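Local atomic coordinates of pyruvate kinase (Toxoplasma gondii, PDB entry 3GG8), a protein that catalyses the last step of glycolysis, passing a phosphoryl group from phosphoenolpyruvate to ADP to give pyruvate and ATP. Residues 263-266 and 267-271; 276-279 and 280-283; 295-298 and 299-303. One frame throughout, in Å; residues are numbered along the deposited sequence.

Interaction 1: residues 263-266 and 267-271; sequences VNFD and EILAE
F265 and L269 meet one turn apart on the helix 265-271, which in the (β/α)8 barrel joins strand 251-256 to strand 275-278. On this buried side the packing is close. With CG of F265 anti to its backbone N (chi1 -177°), the ring leans along the helix so that L269 CB sits 4.1 Å above one ring face, offset toward the rim, while L269 CD2 comes to 3.6 Å from F265 CE2. I275 is covered by F265, I268 and L269 alike, and helix 288-305 touches the phenyl ring through M298, K301 and C302. I268 turns its ethyl branch back over the first turn, its CG1 3.3 Å from N264 O. The other side is looser and polar: D266, E267 and A270 are exposed, and the two acids look outside the turn for partners, D266 forming a salt bridge with K301 and E267 one with R237. N264 occupies the N-cap position without a capping bond from its side chain; its ND2 goes to Q231 O instead. Backbone bonds run along the helix beneath both sides, among them the nearly straight one from I268 N to N264 O, 3.0 Å long at 168°.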
# COMPACT_ATOMS: atom_id res chain seq x y z
N VAL C 263 -19.06 20.19 20.37
CA VAL C 263 -19.47 18.93 21.00
C VAL C 263 -20.58 18.22 20.21
O VAL C 263 -20.62 16.97 20.15
CB VAL C 263 -19.86 19.16 22.49
CG1 VAL C 263 -20.59 17.95 23.07
CG2 VAL C 263 -18.63 19.46 23.30
N ASN C 264 -21.47 18.99 19.60
CA ASN C 264 -22.50 18.37 18.79
C ASN C 264 -22.18 18.35 17.30
O ASN C 264 -23.09 18.09 16.49
CB ASN C 264 -23.87 19.01 19.07
CG ASN C 264 -24.29 18.88 20.52
OD1 ASN C 264 -24.43 17.78 21.04
ND2 ASN C 264 -24.48 20.00 21.18
N PHE C 265 -20.91 18.58 16.93
CA PHE C 265 -20.55 18.75 15.51
C PHE C 265 -21.02 17.67 14.55
O PHE C 265 -21.50 17.99 13.46
CB PHE C 265 -19.04 18.99 15.29
CG PHE C 265 -18.69 19.25 13.84
CD1 PHE C 265 -18.95 20.49 13.26
CD2 PHE C 265 -18.13 18.24 13.05
CE1 PHE C 265 -18.64 20.72 11.90
CE2 PHE C 265 -17.81 18.47 11.68
CZ PHE C 265 -18.07 19.71 11.11
N ASP C 266 -20.88 16.40 14.92
CA ASP C 266 -21.19 15.30 14.00
C ASP C 266 -22.67 15.24 13.64
O ASP C 266 -23.03 15.06 12.48
CB ASP C 266 -20.70 13.97 14.57
CG ASP C 266 -19.17 13.86 14.58
OD1 ASP C 266 -18.52 14.25 13.59
OD2 ASP C 266 -18.60 13.38 15.57
N GLU C 267 -23.54 15.42 14.64
CA GLU C 267 -24.98 15.46 14.42
C GLU C 267 -25.38 16.74 13.66
O GLU C 267 -26.27 16.70 12.79
CB GLU C 267 -25.72 15.31 15.75
CG GLU C 267 -27.23 14.95 15.65
CD GLU C 267 -27.99 15.17 16.98
OE1 GLU C 267 -27.34 15.48 18.02
OE2 GLU C 267 -29.24 15.05 16.99
N ILE C 268 -24.73 17.86 13.97
CA ILE C 268 -24.93 19.10 13.20
C ILE C 268 -24.55 18.90 11.72
O ILE C 268 -25.34 19.18 10.83
CB ILE C 268 -24.14 20.28 13.81
CG1 ILE C 268 -24.71 20.67 15.18
CG2 ILE C 268 -24.11 21.48 12.86
CD1 ILE C 268 -23.75 21.52 16.02
N LEU C 269 -23.36 18.37 11.47
CA LEU C 269 -22.92 18.11 10.11
C LEU C 269 -23.88 17.19 9.35
O LEU C 269 -24.17 17.44 8.18
CB LEU C 269 -21.51 17.52 10.11
CG LEU C 269 -20.89 17.11 8.78
CD1 LEU C 269 -20.92 18.20 7.72
CD2 LEU C 269 -19.44 16.63 9.03
N ALA C 270 -24.35 16.13 10.01
CA ALA C 270 -25.25 15.17 9.38
C ALA C 270 -26.55 15.82 8.95
O ALA C 270 -27.10 15.46 7.92
CB ALA C 270 -25.54 13.97 10.31
N GLU C 271 -27.04 16.78 9.74
CA GLU C 271 -28.30 17.45 9.40
C GLU C 271 -28.15 18.57 8.38
O GLU C 271 -29.12 19.00 7.76
CB GLU C 271 -28.98 18.01 10.66
CG GLU C 271 -29.67 16.98 11.52
CD GLU C 271 -30.82 16.27 10.82
OE1 GLU C 271 -31.17 16.66 9.69
OE2 GLU C 271 -31.38 15.30 11.40

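Interaction 2: residues 276-279 and 280-283; sequences MIAR and GDLG
One oxygen of the flat carboxylate of D281, OD1, comes to 3.4 Å from the methyl CB of A278, which lies off the carboxylate plane, where strand 275-278 runs into the short helix 279-282. A second flat group is the peptide carbonyl of A278, the N-cap residue: L282 N approaches in the carbonyl plane, 3.0 Å from A278 O. The guanidinium of R279 takes its partners outside the turn: a salt bridge to D332 and hydrogen bonds to T313 O and Q295 OE1. Its chain is bent at chi2 (103°) and chi3, which carries the group off toward strand 309-312 and helix 288-305. A second helical bond runs from G283 N to R279 O, 2.9 Å, so both carbonyls at the start of the helix are engaged.

L282 closes the inner side. Its CG, at 3.5 Å, and its CD1 lie against A278 O, and the same CD1 reaches across the strand end to I277 CG2 at 4.1 Å, an oblique apolar contact that V291 and M298 of helix 288-305 help to cover. At the head of the helix G280 N donates to T313 OG1.

The sequence ARGDLG at the C-terminal end of a barrel strand is the familiar pyruvate kinase motif, set at the end of the barrel where such enzymes keep their active site. OD2 of D281 lies near OE2 of E257, consistent with the magnesium site of related pyruvate kinases, where acids at this end of the barrel bind the metal.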
# COMPACT_ATOMS: atom_id res chain seq x y z
N MET C 276 -19.92 26.35 8.19
CA MET C 276 -19.06 27.53 8.24
C MET C 276 -18.31 27.54 9.57
O MET C 276 -18.92 27.48 10.65
CB MET C 276 -19.87 28.81 8.00
CG MET C 276 -19.02 30.08 8.04
SD MET C 276 -19.90 31.63 7.84
CE MET C 276 -20.80 31.37 6.29
N ILE C 277 -16.98 27.54 9.50
CA ILE C 277 -16.12 27.57 10.67
C ILE C 277 -15.78 29.04 11.01
O ILE C 277 -15.09 29.71 10.24
CB ILE C 277 -14.81 26.77 10.42
CG1 ILE C 277 -15.11 25.34 9.97
CG2 ILE C 277 -13.86 26.81 11.66
CD1 ILE C 277 -13.89 24.59 9.48
N ALA C 278 -16.30 29.53 12.13
CA ALA C 278 -16.04 30.90 12.58
C ALA C 278 -14.91 30.88 13.61
O ALA C 278 -15.16 30.82 14.82
CB ALA C 278 -17.29 31.52 13.19
N ARG C 279 -13.67 30.94 13.11
CA ARG C 279 -12.47 30.85 13.95
C ARG C 279 -12.40 31.91 15.04
O ARG C 279 -12.09 31.57 16.17
CB ARG C 279 -11.18 30.94 13.12
CG ARG C 279 -10.90 29.75 12.22
CD ARG C 279 -11.23 30.09 10.77
NE ARG C 279 -10.55 31.31 10.32
CZ ARG C 279 -9.29 31.36 9.91
NH1 ARG C 279 -8.53 30.27 9.90
NH2 ARG C 279 -8.77 32.52 9.51
N GLY C 280 -12.65 33.17 14.69
CA GLY C 280 -12.55 34.27 15.65
C GLY C 280 -13.49 34.13 16.84
O GLY C 280 -13.10 34.41 17.97
N ASP C 281 -14.72 33.70 16.59
CA ASP C 281 -15.68 33.43 17.67
C ASP C 281 -15.26 32.21 18.49
O ASP C 281 -15.33 32.23 19.73
CB ASP C 281 -17.09 33.30 17.12
CG ASP C 281 -17.45 34.45 16.19
OD1 ASP C 281 -17.13 34.37 14.99
OD2 ASP C 281 -18.02 35.47 16.66
N LEU C 282 -14.77 31.16 17.81
CA LEU C 282 -14.31 29.95 18.50
C LEU C 282 -13.16 30.27 19.46
O LEU C 282 -13.04 29.67 20.52
CB LEU C 282 -13.89 28.87 17.48
CG LEU C 282 -14.97 27.98 16.90
CD1 LEU C 282 -14.51 27.25 15.64
CD2 LEU C 282 -15.45 26.99 17.97
N GLY C 283 -12.33 31.24 19.06
CA GLY C 283 -11.21 31.71 19.88
C GLY C 283 -11.63 32.52 21.09
O GLY C 283 -10.80 32.82 21.96

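Interaction 3: residues 295-298 and 299-303; sequences QKMM and IAKCN
Four successive i+4 to i backbone bonds, from I299, A300, K301 and C302 back to the carbonyls of Q295, K296, M297 and M298, carry residues 295-303 through two regular turns of helix 288-305, an outer helix of the (β/α)8 barrel. Q295 and I299 run side by side and point the same way, with I299 CD1 3.6 Å from Q295 CG. CG1 of I299 also lies 3.4 Å from Q295 O, and the branch is packed against I277 of strand 275-278 and against V309 and T311 of strand 309-312. M298, also buried, lies on another side of the helix and touches I277.

On a further side M297 and K301 cross obliquely. The methionine chain is bent (chi2 -98°), which swings SD alongside the lysine methylenes, 3.6 Å from K301 CE and 3.7 Å from K301 CD. K301 has CG anti to its own carbonyl carbon (chi1 -73°), and this lays CG 3.3 Å from M297 O before the chain continues past the sulfur. M297 packs on M21 of a neighbouring subunit and K296 on L338 of that subunit, so this side lies near the subunit interface.

The polar ends find their partners outside these two turns. K296 NZ forms a salt bridge with D339, whose other oxygen accepts from Q295 NE2. Q295 OE1 accepts from R279 NH1, so the amide uses both ends, and K301 keeps to D266. The methylene parts of Q295 and K301 thus serve as apolar surface for I299 and M297, while their terminal groups join the helix to its neighbours through charge and hydrogen bonding.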
# COMPACT_ATOMS: atom_id res chain seq x y z
N GLN C 295 -10.49 23.50 13.68
CA GLN C 295 -10.67 23.83 12.25
C GLN C 295 -10.31 22.62 11.39
O GLN C 295 -11.12 22.19 10.55
CB GLN C 295 -9.82 25.04 11.84
CG GLN C 295 -9.63 25.18 10.32
CD GLN C 295 -8.92 26.45 9.92
OE1 GLN C 295 -9.14 27.51 10.52
NE2 GLN C 295 -8.08 26.36 8.89
N LYS C 296 -9.11 22.08 11.61
CA LYS C 296 -8.57 20.95 10.88
C LYS C 296 -9.50 19.75 10.91
O LYS C 296 -9.75 19.13 9.87
CB LYS C 296 -7.23 20.51 11.47
CG LYS C 296 -6.05 21.16 10.81
CD LYS C 296 -4.71 20.58 11.34
CE LYS C 296 -3.58 20.83 10.31
NZ LYS C 296 -3.47 22.28 9.87
N MET C 297 -9.96 19.44 12.12
CA MET C 297 -10.88 18.34 12.37
C MET C 297 -12.21 18.52 11.66
O MET C 297 -12.72 17.58 11.07
CB MET C 297 -11.08 18.15 13.89
CG MET C 297 -12.24 17.24 14.36
SD MET C 297 -13.80 18.05 14.85
CE MET C 297 -13.33 19.09 16.23
N MET C 298 -12.75 19.73 11.70
CA MET C 298 -14.06 20.01 11.10
C MET C 298 -14.02 20.02 9.58
O MET C 298 -15.01 19.67 8.92
CB MET C 298 -14.62 21.33 11.61
CG MET C 298 -15.27 21.24 12.99
SD MET C 298 -16.08 22.78 13.48
CE MET C 298 -14.63 23.83 13.76
N ILE C 299 -12.88 20.44 9.02
CA ILE C 299 -12.70 20.46 7.57
C ILE C 299 -12.57 19.01 7.10
O ILE C 299 -13.21 18.61 6.13
CB ILE C 299 -11.49 21.36 7.14
CG1 ILE C 299 -11.85 22.85 7.28
CG2 ILE C 299 -11.09 21.09 5.70
CD1 ILE C 299 -10.66 23.81 7.13
N ALA C 300 -11.78 18.22 7.81
CA ALA C 300 -11.57 16.82 7.46
C ALA C 300 -12.90 16.06 7.43
O ALA C 300 -13.17 15.33 6.48
CB ALA C 300 -10.60 16.19 8.42
N LYS C 301 -13.72 16.25 8.46
CA LYS C 301 -15.03 15.61 8.59
C LYS C 301 -16.01 16.01 7.49
O LYS C 301 -16.75 15.17 6.98
CB LYS C 301 -15.63 15.92 9.97
CG LYS C 301 -14.94 15.17 11.13
CD LYS C 301 -15.46 15.68 12.47
CE LYS C 301 -14.91 14.84 13.62
NZ LYS C 301 -15.58 13.52 13.68
N CYS C 302 -16.03 17.30 7.16
CA CYS C 302 -16.76 17.79 6.00
C CYS C 302 -16.29 17.15 4.70
O CYS C 302 -17.11 16.71 3.89
CB CYS C 302 -16.68 19.32 5.90
SG CYS C 302 -17.64 20.13 7.23
N ASN C 303 -14.97 17.11 4.50
CA ASN C 303 -14.39 16.48 3.32
C ASN C 303 -14.87 15.04 3.17
O ASN C 303 -15.34 14.65 2.10
CB ASN C 303 -12.85 16.50 3.38
CG ASN C 303 -12.24 17.88 3.14
OD1 ASN C 303 -11.05 18.06 3.38
ND2 ASN C 303 -13.03 18.85 2.66

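Overall arrangement
Along the chain the three contacts come in series, and none nests in or crosses another; each closes only a turn or two of local backbone. Interaction 1 sits on helix 265-271, and interaction 2 follows at the end of the next barrel strand, its nearest atoms about 6 Å from interaction 1. Interaction 3, in helix 288-305, comes last and meets both. F265 CE1 packs 3.6 Å from M298 CG, joining the two outer helices, while I277 CD1 lies 3.5 Å from I299 CG1, seating helix 288-305 on the strand. Residues 295-303 therefore bridge helix 265-271 and, through R279 NH1 to Q295 OE1, the C-terminal end of strand 275-278, where the active site probably lies.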